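Manganese-binding protein (PDB 6NSI) binds iron, manganese and nickel ions, with a preference for Fe(2+), and delivers them to the membrane permease of an ABC import system. Local coordinates at residues R152-P158 with L281-L286; I33-S37 with G199-E203; R17-R22 with D131-A136; R162-T166 with Y217-V223. All coordinates share one frame. Numbering follows the deposited sequence.

Interaction 1: residues R152-P158 with L281-L286; sequences RSLSTIP and LGGTVL
A Schellman motif ends helix 266-280, and the chain after it runs past the C-terminal end of helix 129-154, the long helix that links the two lobes in this family of solute-binding proteins. Leu154 to Ile157 form a type I beta turn. The two segments run antiparallel, with Ile157 CA 4.0 Å from Gly283 CA and Ser153 CA 5.0 Å from Val285 CA. Leu281 (m, t) packs its CB 3.6 Å from Ile157 CG2. Gly282 is the C-prime residue, at phi 100° and psi 8°; a water lies 3.0 Å from its O and bonds weakly to Thr156 O at 3.4 Å. There is no room for a side chain at Gly283: an ideal CB would clash with Thr156 OG1 and Ile157 N. Gly283 CA also makes a CA-H...O contact with Thr156 O, 3.5 Å. Thr284 N donates to Thr156 OG1 at 2.7 Å. Thr156 OG1 (chi1 p) donates a hydrogen bond to Ser153 O, also 2.7 Å. Val285 turns its CB away. Leu286 N donates to Ser153 OG at 3.2 Å, and that hydroxyl also bonds to Trp149 O. Leu286 (m, p) ends with CD2 3.2 Å from Arg152 NE, near the guanidinium plane.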
loop_
_atom_site.group_PDB
_atom_site.type_symbol
_atom_site.label_atom_id
_atom_site.label_comp_id
_atom_site.label_asym_id
_atom_site.label_seq_id
_atom_site.Cartn_x
_atom_site.Cartn_y
_atom_site.Cartn_z
ATOM N N ARG A 152 -3.086 -3.385 17.667
ATOM C CA ARG A 152 -3.912 -3.925 18.739
ATOM C C ARG A 152 -5.114 -4.681 18.186
ATOM O O ARG A 152 -5.427 -5.787 18.654
ATOM C CB ARG A 152 -4.360 -2.798 19.677
ATOM C CG ARG A 152 -3.284 -2.349 20.680
ATOM C CD ARG A 152 -3.463 -0.883 21.117
ATOM N NE ARG A 152 -4.829 -0.406 20.863
ATOM C CZ ARG A 152 -5.158 0.840 20.507
ATOM N NH1 ARG A 152 -4.223 1.775 20.348
ATOM N NH2 ARG A 152 -6.437 1.151 20.296
ATOM N N SER A 153 -5.800 -4.110 17.190
ATOM C CA SER A 153 -6.956 -4.786 16.602
ATOM C C SER A 153 -6.542 -6.082 15.918
ATOM O O SER A 153 -7.152 -7.140 16.129
ATOM C CB SER A 153 -7.662 -3.869 15.603
ATOM O OG SER A 153 -8.137 -2.687 16.226
ATOM N N LEU A 154 -5.500 -6.019 15.097
ATOM C CA LEU A 154 -5.083 -7.204 14.367
ATOM C C LEU A 154 -4.522 -8.263 15.299
ATOM O O LEU A 154 -4.552 -9.450 14.960
ATOM C CB LEU A 154 -4.086 -6.803 13.282
ATOM C CG LEU A 154 -4.753 -5.955 12.171
ATOM C CD1 LEU A 154 -3.746 -5.188 11.297
ATOM C CD2 LEU A 154 -5.638 -6.818 11.305
ATOM N N SER A 155 -4.070 -7.867 16.491
ATOM C CA SER A 155 -3.584 -8.830 17.471
ATOM C C SER A 155 -4.689 -9.690 18.061
ATOM O O SER A 155 -4.384 -10.709 18.688
ATOM C CB SER A 155 -2.857 -8.106 18.597
ATOM O OG SER A 155 -1.528 -7.865 18.191
ATOM N N THR A 156 -5.954 -9.308 17.881
ATOM C CA THR A 156 -7.066 -10.100 18.399
ATOM C C THR A 156 -7.449 -11.251 17.466
ATOM O O THR A 156 -8.221 -12.133 17.864
ATOM C CB THR A 156 -8.289 -9.193 18.651
ATOM O OG1 THR A 156 -8.835 -8.755 17.402
ATOM C CG2 THR A 156 -7.908 -7.948 19.492
ATOM N N ILE A 157 -6.950 -11.251 16.236
ATOM C CA ILE A 157 -7.139 -12.380 15.330
ATOM C C ILE A 157 -6.515 -13.615 15.963
ATOM O O ILE A 157 -5.305 -13.605 16.232
ATOM C CB ILE A 157 -6.499 -12.104 13.960
ATOM C CG1 ILE A 157 -7.173 -10.909 13.298
ATOM C CG2 ILE A 157 -6.526 -13.392 13.074
ATOM C CD1 ILE A 157 -6.470 -10.469 12.016
ATOM N N PRO A 158 -7.276 -14.687 16.215
ATOM C CA PRO A 158 -6.664 -15.925 16.711
ATOM C C PRO A 158 -5.486 -16.331 15.839
ATOM O O PRO A 158 -5.559 -16.283 14.610
ATOM C CB PRO A 158 -7.803 -16.949 16.628
ATOM C CG PRO A 158 -9.052 -16.131 16.647
ATOM C CD PRO A 158 -8.722 -14.845 15.950
ATOM N N LEU A 281 -11.187 -12.560 9.894
ATOM C CA LEU A 281 -10.286 -13.569 10.459
ATOM C C LEU A 281 -10.568 -13.874 11.939
ATOM O O LEU A 281 -9.827 -14.647 12.564
ATOM C CB LEU A 281 -8.828 -13.142 10.266
ATOM C CG LEU A 281 -8.461 -13.119 8.759
ATOM C CD1 LEU A 281 -6.998 -12.807 8.572
ATOM C CD2 LEU A 281 -8.786 -14.438 8.122
ATOM N N GLY A 282 -11.627 -13.312 12.505
ATOM C CA GLY A 282 -12.113 -13.752 13.796
ATOM C C GLY A 282 -11.717 -12.893 14.973
ATOM O O GLY A 282 -11.973 -13.294 16.119
ATOM N N GLY A 283 -11.099 -11.730 14.735
ATOM C CA GLY A 283 -10.739 -10.817 15.797
ATOM C C GLY A 283 -11.863 -9.862 16.151
ATOM O O GLY A 283 -13.000 -9.977 15.684
ATOM N N THR A 284 -11.522 -8.884 16.994
ATOM C CA THR A 284 -12.466 -7.853 17.415
ATOM C C THR A 284 -11.799 -6.496 17.280
ATOM O O THR A 284 -10.706 -6.285 17.810
ATOM C CB THR A 284 -12.940 -8.077 18.865
ATOM O OG1 THR A 284 -13.461 -9.404 19.004
ATOM C CG2 THR A 284 -14.015 -7.054 19.249
ATOM N N VAL A 285 -12.450 -5.593 16.557
ATOM C CA VAL A 285 -11.895 -4.273 16.285
ATOM C C VAL A 285 -11.996 -3.408 17.539
ATOM O O VAL A 285 -13.081 -3.236 18.104
ATOM C CB VAL A 285 -12.630 -3.619 15.104
ATOM C CG1 VAL A 285 -12.121 -2.223 14.876
ATOM C CG2 VAL A 285 -12.509 -4.487 13.838
ATOM N N LEU A 286 -10.868 -2.856 17.972
ATOM C CA LEU A 286 -10.893 -1.912 19.082
ATOM C C LEU A 286 -11.588 -0.614 18.675
ATOM O O LEU A 286 -11.547 -0.195 17.514
ATOM C CB LEU A 286 -9.473 -1.619 19.553
ATOM C CG LEU A 286 -8.923 -2.581 20.607
ATOM C CD1 LEU A 286 -8.725 -3.992 20.036
ATOM C CD2 LEU A 286 -7.628 -2.015 21.191
HETATM O O HOH W 1 -11.255 -13.273 19.015
#

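Interaction 2: residues I33-S37 with G199-E203; sequences IDPHS and GLSPE. With FE (Fe (III) ion), chain B.
The iron site of this solute-binding protein lies in the cleft between its lobes, and this contact lines one side of it. Loop 33-37 supplies His36, whose NE2 binds Fe(III) at 2.1 Å. His102, His168 and Asp260 complete the site. Both segments are irregular. The nearest pairs are His36 CA to Ser201 CA, 6.3 Å, and Ser37 CA to Glu203 CA, 7.3 Å. Asp34 (chi1 t) makes an Asx turn: its OD1 accepts from His36 N at 3.1 Å. Its OD2 accepts from Ser37 OG at 2.6 Å and weakly from Ser37 N at 3.3 Å, with Ser37 in p. His36 has chi1 -65° and chi2 -88°, and its ring faces loop 199-203. Ser201 CA lies over one ring face. Leu200 O approaches His36 CE1 at 3.0 Å, and Pro202 CD approaches His36 CD2 at 3.4 Å. Pro202 is C-gamma exo, and its CG also lies 3.6 Å from Asp34 OD1. Glu203 OE1 is 3.5 Å from Ser37 CB. Leu200 O is 3.3 Å from His36 NE2 but finds no proton there, because that nitrogen gives its lone pair to iron. Loop 199-203 thus walls the ligand ring without competing for its metal-binding atom.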
loop_
_atom_site.group_PDB
_atom_site.type_symbol
_atom_site.label_atom_id
_atom_site.label_comp_id
_atom_site.label_asym_id
_atom_site.label_seq_id
_atom_site.Cartn_x
_atom_site.Cartn_y
_atom_site.Cartn_z
ATOM N N ILE A 33 -7.900 2.465 -11.389
ATOM C CA ILE A 33 -6.842 2.128 -12.339
ATOM C C ILE A 33 -5.644 1.523 -11.611
ATOM O O ILE A 33 -5.281 1.938 -10.504
ATOM C CB ILE A 33 -6.415 3.330 -13.216
ATOM C CG1 ILE A 33 -7.636 3.953 -13.905
ATOM C CG2 ILE A 33 -5.381 2.872 -14.275
ATOM C CD1 ILE A 33 -8.197 5.179 -13.295
ATOM N N ASP A 34 -5.050 0.513 -12.245
ATOM C CA ASP A 34 -3.835 -0.155 -11.797
ATOM C C ASP A 34 -2.649 0.798 -11.865
ATOM O O ASP A 34 -2.207 1.139 -12.972
ATOM C CB ASP A 34 -3.574 -1.388 -12.656
ATOM C CG ASP A 34 -2.191 -1.964 -12.439
ATOM O OD1 ASP A 34 -1.743 -1.951 -11.273
ATOM O OD2 ASP A 34 -1.565 -2.445 -13.418
ATOM N N PRO A 35 -2.085 1.222 -10.734
ATOM C CA PRO A 35 -0.933 2.133 -10.790
ATOM C C PRO A 35 0.305 1.476 -11.358
ATOM O O PRO A 35 1.131 2.171 -11.962
ATOM C CB PRO A 35 -0.729 2.532 -9.320
ATOM C CG PRO A 35 -1.229 1.310 -8.551
ATOM C CD PRO A 35 -2.380 0.764 -9.364
ATOM N N HIS A 36 0.459 0.160 -11.176
ATOM C CA HIS A 36 1.662 -0.536 -11.628
ATOM C C HIS A 36 1.912 -0.316 -13.114
ATOM O O HIS A 36 3.061 -0.180 -13.546
ATOM C CB HIS A 36 1.539 -2.038 -11.365
ATOM C CG HIS A 36 1.475 -2.402 -9.916
ATOM N ND1 HIS A 36 2.601 -2.630 -9.157
ATOM C CD2 HIS A 36 0.418 -2.604 -9.093
ATOM C CE1 HIS A 36 2.244 -2.947 -7.925
ATOM N NE2 HIS A 36 0.925 -2.935 -7.859
ATOM N N SER A 37 0.848 -0.315 -13.915
ATOM C CA SER A 37 0.970 -0.262 -15.363
ATOM C C SER A 37 0.429 1.040 -15.928
ATOM O O SER A 37 0.127 1.113 -17.127
ATOM C CB SER A 37 0.257 -1.453 -15.996
ATOM O OG SER A 37 -1.139 -1.342 -15.785
ATOM N N GLY A 199 1.184 -12.102 -8.400
ATOM C CA GLY A 199 2.375 -11.593 -7.742
ATOM C C GLY A 199 2.284 -10.123 -7.383
ATOM O O GLY A 199 1.212 -9.602 -7.053
ATOM N N LEU A 200 3.380 -9.371 -7.473
ATOM C CA LEU A 200 3.398 -7.923 -7.081
ATOM C C LEU A 200 2.613 -6.981 -8.023
ATOM O O LEU A 200 2.173 -5.954 -7.563
ATOM C CB LEU A 200 4.859 -7.468 -6.987
ATOM C CG LEU A 200 5.696 -8.052 -5.853
ATOM C CD1 LEU A 200 7.138 -7.623 -5.960
ATOM C CD2 LEU A 200 5.154 -7.689 -4.494
ATOM N N SER A 201 2.396 -7.386 -9.266
ATOM C CA SER A 201 1.865 -6.701 -10.431
ATOM C C SER A 201 0.648 -7.448 -10.968
ATOM O O SER A 201 0.698 -8.677 -11.122
ATOM C CB SER A 201 2.932 -6.571 -11.521
ATOM O OG SER A 201 3.997 -5.741 -11.095
ATOM N N PRO A 202 -0.383 -6.772 -11.056
ATOM C CA PRO A 202 -1.545 -7.434 -11.676
ATOM C C PRO A 202 -1.331 -7.811 -13.131
ATOM O O PRO A 202 -2.115 -8.612 -13.660
ATOM C CB PRO A 202 -2.663 -6.391 -11.539
ATOM C CG PRO A 202 -2.210 -5.463 -10.471
ATOM C CD PRO A 202 -0.714 -5.441 -10.531
ATOM N N GLU A 203 -0.300 -7.274 -13.792
ATOM C CA GLU A 203 -0.140 -7.501 -15.227
ATOM C C GLU A 203 0.344 -8.909 -15.570
ATOM O O GLU A 203 0.167 -9.345 -16.717
ATOM C CB GLU A 203 0.822 -6.463 -15.817
ATOM C CG GLU A 203 0.508 -6.071 -17.257
ATOM C CD GLU A 203 1.231 -4.792 -17.696
ATOM O OE1 GLU A 203 2.114 -4.310 -16.946
ATOM O OE2 GLU A 203 0.917 -4.267 -18.790
HETATM FE FE FE B . -0.107 -3.655 -6.231
#

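Interaction 3: residues R17-R22 with D131-A136; sequences RITGDR and DFQKNA
The last turn of helix 9-19, in the N-terminal lobe, packs on the start of helix 129-154, which links the lobes. The nearest CA atoms are those of Ile18 and Asn135, 4.9 Å apart. After Thr19 the chain leaves the helix at Gly20 (phi 50°, psi -141°), which brings Arg22 back over Asp131. The apolar part centres on Ile18 (m, t). Its CG2 lies 4.0 Å from Phe132 CB and its CG1 4.2 Å from Ala136 CB. Thr19 (p) sets CG2 over the Phe132 ring (chi1 -79°) in an off-centre CH-pi contact, 4.1 Å from the centroid. Among charges, Arg22 NH2 and Asp131 OD1 form a salt bridge at 3.3 Å. The oxygen sits over the guanidinium face, so no N-H points at it. A water accepts from Arg22 NH1 at 3.1 Å and from Asp131 N at 3.0 Å. Ile18 O receives a CA-H...O contact from Phe132 CA, 3.5 Å. Asn135 ND2 (chi1 -50°) donates a hydrogen bond to the same Ile18 O, 2.9 Å.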
loop_
_atom_site.group_PDB
_atom_site.type_symbol
_atom_site.label_atom_id
_atom_site.label_comp_id
_atom_site.label_asym_id
_atom_site.label_seq_id
_atom_site.Cartn_x
_atom_site.Cartn_y
_atom_site.Cartn_z
ATOM N N ARG A 17 -2.260 17.030 3.568
ATOM C CA ARG A 17 -2.411 17.299 4.995
ATOM C C ARG A 17 -1.261 18.145 5.525
ATOM O O ARG A 17 -1.464 18.973 6.417
ATOM C CB ARG A 17 -2.509 15.984 5.784
ATOM C CG ARG A 17 -3.923 15.389 5.902
ATOM C CD ARG A 17 -4.745 16.091 6.990
ATOM N NE ARG A 17 -4.720 15.417 8.294
ATOM C CZ ARG A 17 -4.101 15.887 9.380
ATOM N NH1 ARG A 17 -3.425 17.033 9.329
ATOM N NH2 ARG A 17 -4.146 15.207 10.523
ATOM N N ILE A 18 -0.051 17.946 5.000
ATOM C CA ILE A 18 1.071 18.779 5.417
ATOM C C ILE A 18 0.899 20.205 4.915
ATOM O O ILE A 18 1.161 21.162 5.647
ATOM C CB ILE A 18 2.402 18.183 4.933
ATOM C CG1 ILE A 18 2.676 16.853 5.626
ATOM C CG2 ILE A 18 3.549 19.170 5.177
ATOM C CD1 ILE A 18 3.786 16.069 4.969
ATOM N N THR A 19 0.460 20.376 3.663
ATOM C CA THR A 19 0.426 21.711 3.068
ATOM C C THR A 19 -0.854 22.478 3.364
ATOM O O THR A 19 -0.819 23.713 3.412
ATOM C CB THR A 19 0.611 21.651 1.544
ATOM O OG1 THR A 19 -0.446 20.894 0.935
ATOM C CG2 THR A 19 1.962 21.057 1.172
ATOM N N GLY A 20 -1.972 21.784 3.564
ATOM C CA GLY A 20 -3.254 22.459 3.651
ATOM C C GLY A 20 -3.490 23.420 2.499
ATOM O O GLY A 20 -3.200 23.124 1.336
ATOM N N ASP A 21 -4.083 24.564 2.777
ATOM C CA ASP A 21 -4.473 25.539 1.726
ATOM C C ASP A 21 -3.302 26.206 0.995
ATOM O O ASP A 21 -3.557 26.687 -0.096
ATOM C CB ASP A 21 -5.210 26.720 2.365
ATOM C CG ASP A 21 -6.708 26.704 2.170
ATOM O OD1 ASP A 21 -7.254 25.619 1.994
ATOM O OD2 ASP A 21 -7.314 27.782 2.215
ATOM N N ARG A 22 -2.082 26.208 1.524
ATOM C CA ARG A 22 -1.045 27.042 0.924
ATOM C C ARG A 22 -0.532 26.534 -0.425
ATOM O O ARG A 22 0.371 27.169 -0.986
ATOM C CB ARG A 22 0.115 27.198 1.911
ATOM C CG ARG A 22 -0.221 28.081 3.114
ATOM C CD ARG A 22 0.446 29.447 3.011
ATOM N NE ARG A 22 0.514 30.171 4.284
ATOM C CZ ARG A 22 1.216 29.773 5.348
ATOM N NH1 ARG A 22 1.916 28.642 5.310
ATOM N NH2 ARG A 22 1.211 30.498 6.460
ATOM N N ASP A 131 3.934 26.441 9.098
ATOM C CA ASP A 131 2.628 25.806 8.946
ATOM C C ASP A 131 2.778 24.364 8.478
ATOM O O ASP A 131 2.101 23.459 8.986
ATOM C CB ASP A 131 1.765 26.604 7.972
ATOM C CG ASP A 131 0.846 27.581 8.682
ATOM O OD1 ASP A 131 -0.198 27.947 8.099
ATOM O OD2 ASP A 131 1.171 27.979 9.827
ATOM N N PHE A 132 3.690 24.131 7.531
ATOM C CA PHE A 132 3.952 22.776 7.058
ATOM C C PHE A 132 4.317 21.858 8.213
ATOM O O PHE A 132 3.815 20.732 8.310
ATOM C CB PHE A 132 5.077 22.790 6.022
ATOM C CG PHE A 132 4.638 23.222 4.657
ATOM C CD1 PHE A 132 3.366 23.741 4.449
ATOM C CD2 PHE A 132 5.504 23.110 3.574
ATOM C CE1 PHE A 132 2.962 24.144 3.181
ATOM C CE2 PHE A 132 5.108 23.506 2.310
ATOM C CZ PHE A 132 3.834 24.022 2.112
ATOM N N GLN A 133 5.196 22.329 9.100
ATOM C CA GLN A 133 5.692 21.476 10.170
ATOM C C GLN A 133 4.602 21.193 11.195
ATOM O O GLN A 133 4.448 20.048 11.641
ATOM C CB GLN A 133 6.909 22.115 10.828
ATOM C CG GLN A 133 7.616 21.202 11.797
ATOM C CD GLN A 133 7.997 19.881 11.166
ATOM O OE1 GLN A 133 8.828 19.832 10.253
ATOM N NE2 GLN A 133 7.389 18.796 11.645
ATOM N N LYS A 134 3.827 22.222 11.556
ATOM C CA LYS A 134 2.688 22.046 12.453
ATOM C C LYS A 134 1.762 20.937 11.967
ATOM O O LYS A 134 1.381 20.043 12.736
ATOM C CB LYS A 134 1.912 23.362 12.572
ATOM C CG LYS A 134 1.271 23.592 13.937
ATOM C CD LYS A 134 2.254 23.287 15.064
ATOM C CE LYS A 134 2.015 24.177 16.281
ATOM N NZ LYS A 134 2.517 23.557 17.542
ATOM N N ASN A 135 1.372 20.999 10.690
ATOM C CA ASN A 135 0.463 20.001 10.128
ATOM C C ASN A 135 1.119 18.630 10.047
ATOM O O ASN A 135 0.457 17.607 10.263
ATOM C CB ASN A 135 -0.000 20.436 8.744
ATOM C CG ASN A 135 -0.516 21.848 8.732
ATOM O OD1 ASN A 135 -0.738 22.445 9.790
ATOM N ND2 ASN A 135 -0.700 22.404 7.535
ATOM N N ALA A 136 2.411 18.596 9.707
ATOM C CA ALA A 136 3.171 17.352 9.720
ATOM C C ALA A 136 3.149 16.721 11.104
ATOM O O ALA A 136 2.845 15.531 11.257
ATOM C CB ALA A 136 4.610 17.624 9.270
HETATM O O HOH W 2 4.036 29.011 7.528
#

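Interaction 4: residues R162-T166 with Y217-V223. With NA (sodium ion), chain C.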
loop_
_atom_site.group_PDB
_atom_site.type_symbol
_atom_site.label_atom_id
_atom_site.label_comp_id
_atom_site.label_asym_id
_atom_site.label_seq_id
_atom_site.Cartn_x
_atom_site.Cartn_y
_atom_site.Cartn_z
ATOM N N ARG A 162 -4.302 -16.441 11.321
ATOM C CA ARG A 162 -3.455 -15.350 10.816
ATOM C C ARG A 162 -2.796 -15.772 9.504
ATOM O O ARG A 162 -1.586 -15.984 9.402
ATOM C CB ARG A 162 -2.421 -14.956 11.862
ATOM C CG ARG A 162 -3.014 -14.112 12.985
ATOM C CD ARG A 162 -2.016 -13.958 14.161
ATOM N NE ARG A 162 -2.725 -13.576 15.392
ATOM C CZ ARG A 162 -2.128 -13.290 16.548
ATOM N NH1 ARG A 162 -0.805 -13.353 16.647
ATOM N NH2 ARG A 162 -2.854 -12.943 17.609
ATOM N N TYR A 163 -3.636 -15.903 8.482
ATOM C CA TYR A 163 -3.218 -16.378 7.164
ATOM C C TYR A 163 -4.063 -15.586 6.184
ATOM O O TYR A 163 -5.295 -15.742 6.167
ATOM C CB TYR A 163 -3.433 -17.893 7.013
ATOM C CG TYR A 163 -2.541 -18.689 7.940
ATOM C CD1 TYR A 163 -1.232 -18.981 7.584
ATOM C CD2 TYR A 163 -2.995 -19.105 9.191
ATOM C CE1 TYR A 163 -0.388 -19.686 8.440
ATOM C CE2 TYR A 163 -2.167 -19.812 10.062
ATOM C CZ TYR A 163 -0.868 -20.097 9.676
ATOM O OH TYR A 163 -0.046 -20.789 10.520
ATOM N N LEU A 164 -3.412 -14.701 5.426
ATOM C CA LEU A 164 -4.075 -13.661 4.644
ATOM C C LEU A 164 -3.999 -13.996 3.155
ATOM O O LEU A 164 -2.936 -13.866 2.531
ATOM C CB LEU A 164 -3.447 -12.295 4.932
ATOM C CG LEU A 164 -4.019 -11.115 4.137
ATOM C CD1 LEU A 164 -5.525 -10.952 4.385
ATOM C CD2 LEU A 164 -3.245 -9.863 4.501
ATOM N N VAL A 165 -5.131 -14.400 2.583
ATOM C CA VAL A 165 -5.206 -14.775 1.172
ATOM C C VAL A 165 -5.857 -13.621 0.417
ATOM O O VAL A 165 -7.026 -13.300 0.652
ATOM C CB VAL A 165 -5.995 -16.083 0.973
ATOM C CG1 VAL A 165 -6.050 -16.446 -0.523
ATOM C CG2 VAL A 165 -5.376 -17.233 1.788
ATOM N N THR A 166 -5.116 -12.995 -0.491
ATOM C CA THR A 166 -5.614 -11.841 -1.229
ATOM C C THR A 166 -5.463 -12.044 -2.734
ATOM O O THR A 166 -4.951 -13.063 -3.200
ATOM C CB THR A 166 -4.881 -10.561 -0.827
ATOM O OG1 THR A 166 -3.514 -10.660 -1.266
ATOM C CG2 THR A 166 -4.947 -10.370 0.692
ATOM N N TYR A 217 -2.581 -24.122 -0.119
ATOM C CA TYR A 217 -2.346 -23.274 1.050
ATOM C C TYR A 217 -3.612 -23.121 1.879
ATOM O O TYR A 217 -3.563 -23.196 3.113
ATOM C CB TYR A 217 -1.835 -21.911 0.594
ATOM C CG TYR A 217 -1.581 -20.859 1.662
ATOM C CD1 TYR A 217 -2.624 -20.077 2.157
ATOM C CD2 TYR A 217 -0.290 -20.584 2.104
ATOM C CE1 TYR A 217 -2.389 -19.055 3.101
ATOM C CE2 TYR A 217 -0.042 -19.569 3.058
ATOM C CZ TYR A 217 -1.100 -18.815 3.545
ATOM O OH TYR A 217 -0.887 -17.790 4.473
ATOM N N ILE A 218 -4.752 -22.885 1.222
ATOM C CA ILE A 218 -6.015 -22.724 1.946
ATOM C C ILE A 218 -6.332 -23.988 2.744
ATOM O O ILE A 218 -6.713 -23.926 3.918
ATOM C CB ILE A 218 -7.146 -22.370 0.958
ATOM C CG1 ILE A 218 -7.120 -20.888 0.606
ATOM C CG2 ILE A 218 -8.520 -22.783 1.498
ATOM C CD1 ILE A 218 -7.993 -20.583 -0.602
ATOM N N SER A 219 -6.143 -25.152 2.136
ATOM C CA SER A 219 -6.468 -26.383 2.840
ATOM C C SER A 219 -5.410 -26.735 3.887
ATOM O O SER A 219 -5.752 -27.270 4.948
ATOM C CB SER A 219 -6.674 -27.520 1.830
ATOM O OG SER A 219 -5.453 -28.144 1.516
ATOM N N ALA A 220 -4.140 -26.405 3.642
ATOM C CA ALA A 220 -3.109 -26.688 4.635
ATOM C C ALA A 220 -3.305 -25.841 5.882
ATOM O O ALA A 220 -3.131 -26.332 7.000
ATOM C CB ALA A 220 -1.714 -26.452 4.050
ATOM N N ASN A 221 -3.675 -24.571 5.712
ATOM C CA ASN A 221 -3.836 -23.650 6.832
ATOM C C ASN A 221 -5.282 -23.490 7.276
ATOM O O ASN A 221 -5.555 -22.670 8.157
ATOM C CB ASN A 221 -3.240 -22.291 6.472
ATOM C CG ASN A 221 -1.754 -22.375 6.225
ATOM O OD1 ASN A 221 -1.247 -21.926 5.193
ATOM N ND2 ASN A 221 -1.052 -22.992 7.149
ATOM N N ASP A 222 -6.206 -24.255 6.695
ATOM C CA ASP A 222 -7.621 -24.179 7.065
ATOM C C ASP A 222 -8.133 -22.749 6.999
ATOM O O ASP A 222 -8.826 -22.274 7.900
ATOM C CB ASP A 222 -7.855 -24.768 8.456
ATOM C CG ASP A 222 -7.411 -26.194 8.548
ATOM O OD1 ASP A 222 -7.872 -26.978 7.698
ATOM O OD2 ASP A 222 -6.614 -26.533 9.458
ATOM N N VAL A 223 -7.771 -22.045 5.924
ATOM C CA VAL A 223 -8.264 -20.696 5.710
ATOM C C VAL A 223 -9.750 -20.767 5.365
ATOM O O VAL A 223 -10.158 -21.548 4.499
ATOM C CB VAL A 223 -7.455 -20.021 4.585
ATOM C CG1 VAL A 223 -8.026 -18.680 4.251
ATOM C CG2 VAL A 223 -5.981 -19.891 4.955
HETATM NA NA NA C . -7.108 -28.629 6.223
HETATM O O HOH W 3 -5.087 -28.491 7.713
#
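In the C-terminal lobe, strand 164-165 of a small parallel sheet is covered by the end of helix 208-221 in an alpha/beta layer. Tyr163 and Val165 direct their CA-to-CB bonds toward the helix, while Leu164 directs its own away, where it touches Phe171 and Phe174. Two side chains, Tyr163 and Val165, fill different hollows. Val165 CG2 drops into a pocket made by Tyr217, Ile218 and Val223, with CE1 of Tyr217 at 3.7 Å, CG1 of Val223 at 3.9 Å and CG1 of Ile218 at 4.2 Å. Tyr163 CB rests 3.8 Å from Val223 CG2. Asn221 lies over one face of the Tyr163 ring, its CB 4.0 Å from the centroid in a CH-pi contact. Tyr217 comes in at the ring edge: its OH is 3.3 Å from Tyr163 CD1, and that hydroxyl is hydrogen-bonded to Ser192 O. Val223 thus touches both. The chain reaches it through Asp222, which leaves the helix with positive phi, and Val223 N bonds back to Ile218 O at 2.9 Å. That turn also holds a sodium ion on its outer side, bound by Ser219 O and Asp222 OD1, each at 2.3 Å, and by a water at 2.5 Å.

How the interactions relate
From the N terminus, the first contact segment is on helix 9-19, and interaction 3 closes a loop when the chain returns in helix 129-154, tying the N-terminal lobe to the start of the linking helix. Residues 33-37 lie inside that loop, but their partner 199-203 comes later, so interaction 2 crosses interaction 3 and joins loops across the iron cleft. Helix 129-154 runs on to its far end, where interaction 1 opens. Strand 164-165 follows, and interaction 4 closes with residues 217-223 before interaction 1 closes at 281-286; interaction 4 is contained in interaction 1, and interaction 2 crosses both. Interactions 1 and 4 touch, with Arg162 NE 2.7 Å from Ile157 O, a probable hydrogen bond.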